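Local coordinates for protein YCGM (Escherichia coli, PDB 1NR9) that is a putative isomerase of the fumarylacetoacetate hydrolase fold family that binds a magnesium ion, at residues A[71-76]-A[193-198]. Residues are numbered along the deposited sequence; the frame is centred on the assembly and turned at random.
Sequences HEVELA and GTPDGV. With MG (magnesium ion), chain E.
Thr194 points its side chain at the strand and meets Glu72, Val73 and Glu74 at once. Its OG1 lies anti to its own backbone N (chi1 -168°). This brings the hydroxyl to the backbone carbonyl of Val73, and OG1 donates to Val73 O at 2.6 Å. The donor sits 20° out of the carbonyl plane. Gln160 also hydrogen-bonds to OG1, and it takes the N-H of Val73 as well. The methyl CG2 sits between the backbone N and the carbonyl carbon, which turns it to the Glu72 carboxylate, 3.8 Å from OE2.

That carboxylate binds the magnesium ion through OE2, at 2.4 Å. Asp103 and a water are further ligands. OE1 of Glu72 forms a salt bridge with Lys124. The Glu72 chain is extended beyond CG, which takes the carboxylate past the Thr194 methyl to the metal. Residues 193-198 thus flank the magnesium site of the FAA hydrolase C-terminal family domain.

Glu74 OE1 accepts the Gly193 N-H at 2.9 Å, from above the carboxylate plane and with a bent N-H...O angle of 138°. Leu75 N and Gly193 O are too far apart to bond directly, and a water links them.

The tight part is centred on Thr194, with Pro195 CD lying 3.9 Å from Val73 CG1. The other end is looser. There Val198 has only van der Waals contacts with the strand, CG1 against His71 O and CG2 against Glu72 CG. Solvent reaches the loop at Gly197 and Val198, while His71 stays buried.

Residues 193-198 form the loop between strands 189-191 and 199-201, both antiparallel neighbours of strand 69-79. Strand 95-102 also pairs with 69-79. Strands 149-154 and 157-163 of the four-stranded sheet pack on the side chain of His71.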
loop_
_atom_site.group_PDB
_atom_site.type_symbol
_atom_site.label_atom_id
_atom_site.label_comp_id
_atom_site.label_asym_id
_atom_site.label_seq_id
_atom_site.Cartn_x
_atom_site.Cartn_y
_atom_site.Cartn_z
ATOM N N HIS A 71 10.627 16.498 -1.704
ATOM C CA HIS A 71 9.296 16.912 -2.121
ATOM C C HIS A 71 9.138 16.650 -3.616
ATOM O O HIS A 71 10.087 16.794 -4.388
ATOM C CB HIS A 71 9.079 18.405 -1.842
ATOM C CG HIS A 71 10.104 19.290 -2.479
ATOM N ND1 HIS A 71 11.166 19.825 -1.778
ATOM C CD2 HIS A 71 10.269 19.685 -3.765
ATOM C CE1 HIS A 71 11.939 20.506 -2.604
ATOM N NE2 HIS A 71 11.418 20.436 -3.816
ATOM N N GLU A 72 7.941 16.238 -4.013
ATOM C CA GLU A 72 7.646 15.992 -5.409
ATOM C C GLU A 72 6.253 16.542 -5.633
ATOM O O GLU A 72 5.276 15.921 -5.221
ATOM C CB GLU A 72 7.633 14.491 -5.730
ATOM C CG GLU A 72 8.971 13.765 -5.667
ATOM C CD GLU A 72 8.884 12.343 -6.229
ATOM O OE1 GLU A 72 9.908 11.620 -6.210
ATOM O OE2 GLU A 72 7.787 11.953 -6.695
ATOM N N VAL A 73 6.137 17.713 -6.245
ATOM C CA VAL A 73 4.802 18.240 -6.503
ATOM C C VAL A 73 4.266 17.375 -7.636
ATOM O O VAL A 73 5.017 17.010 -8.545
ATOM C CB VAL A 73 4.821 19.732 -6.943
ATOM C CG1 VAL A 73 5.531 19.886 -8.268
ATOM C CG2 VAL A 73 3.386 20.264 -7.021
ATOM N N GLU A 74 2.986 17.023 -7.567
ATOM C CA GLU A 74 2.389 16.179 -8.588
ATOM C C GLU A 74 0.893 16.463 -8.742
ATOM O O GLU A 74 0.233 16.954 -7.814
ATOM C CB GLU A 74 2.590 14.684 -8.234
ATOM C CG GLU A 74 4.053 14.247 -7.917
ATOM C CD GLU A 74 4.256 12.723 -7.918
ATOM O OE1 GLU A 74 3.317 11.992 -8.311
ATOM O OE2 GLU A 74 5.359 12.246 -7.538
ATOM N N LEU A 75 0.370 16.166 -9.929
ATOM C CA LEU A 75 -1.048 16.330 -10.213
ATOM C C LEU A 75 -1.789 15.107 -9.643
ATOM O O LEU A 75 -1.447 13.956 -9.947
ATOM C CB LEU A 75 -1.295 16.404 -11.722
ATOM C CG LEU A 75 -2.792 16.511 -12.041
ATOM C CD1 LEU A 75 -3.332 17.838 -11.504
ATOM C CD2 LEU A 75 -3.022 16.406 -13.532
ATOM N N ALA A 76 -2.808 15.370 -8.831
ATOM C CA ALA A 76 -3.589 14.319 -8.193
ATOM C C ALA A 76 -4.947 14.165 -8.834
ATOM O O ALA A 76 -5.711 15.129 -8.940
ATOM C CB ALA A 76 -3.759 14.621 -6.714
ATOM N N GLY A 193 3.162 11.636 -11.154
ATOM C CA GLY A 193 4.561 11.931 -11.420
ATOM C C GLY A 193 4.951 13.346 -11.076
ATOM O O GLY A 193 4.090 14.183 -10.812
ATOM N N THR A 194 6.245 13.637 -11.084
ATOM C CA THR A 194 6.685 14.982 -10.743
ATOM C C THR A 194 7.650 15.543 -11.766
ATOM O O THR A 194 8.374 14.800 -12.424
ATOM C CB THR A 194 7.395 15.020 -9.364
ATOM O OG1 THR A 194 7.551 16.379 -8.937
ATOM C CG2 THR A 194 8.771 14.381 -9.455
ATOM N N PRO A 195 7.671 16.874 -11.911
ATOM C CA PRO A 195 8.584 17.491 -12.872
ATOM C C PRO A 195 9.995 17.468 -12.292
ATOM O O PRO A 195 10.228 16.937 -11.196
ATOM C CB PRO A 195 8.049 18.915 -13.001
ATOM C CG PRO A 195 6.606 18.815 -12.550
ATOM C CD PRO A 195 6.707 17.861 -11.397
ATOM N N ASP A 196 10.930 18.046 -13.036
ATOM C CA ASP A 196 12.328 18.123 -12.628
ATOM C C ASP A 196 12.437 19.125 -11.471
ATOM O O ASP A 196 11.589 20.015 -11.334
ATOM C CB ASP A 196 13.164 18.592 -13.826
ATOM C CG ASP A 196 14.652 18.433 -13.606
ATOM O OD1 ASP A 196 15.193 19.058 -12.672
ATOM O OD2 ASP A 196 15.284 17.684 -14.377
ATOM N N GLY A 197 13.463 18.967 -10.635
ATOM C CA GLY A 197 13.662 19.882 -9.525
ATOM C C GLY A 197 13.385 19.356 -8.126
ATOM O O GLY A 197 13.355 20.128 -7.163
ATOM N N VAL A 198 13.167 18.052 -8.004
ATOM C CA VAL A 198 12.908 17.422 -6.709
ATOM C C VAL A 198 13.990 17.801 -5.715
ATOM O O VAL A 198 15.167 17.655 -6.012
ATOM C CB VAL A 198 12.907 15.892 -6.843
ATOM C CG1 VAL A 198 12.782 15.249 -5.481
ATOM C CG2 VAL A 198 11.773 15.464 -7.751
HETATM MG MG MG E . 7.378 9.849 -7.751
HETATM O O HOH W 1 1.901 15.285 -12.191
HETATM O O HOH W 2 4.848 9.982 -7.757
#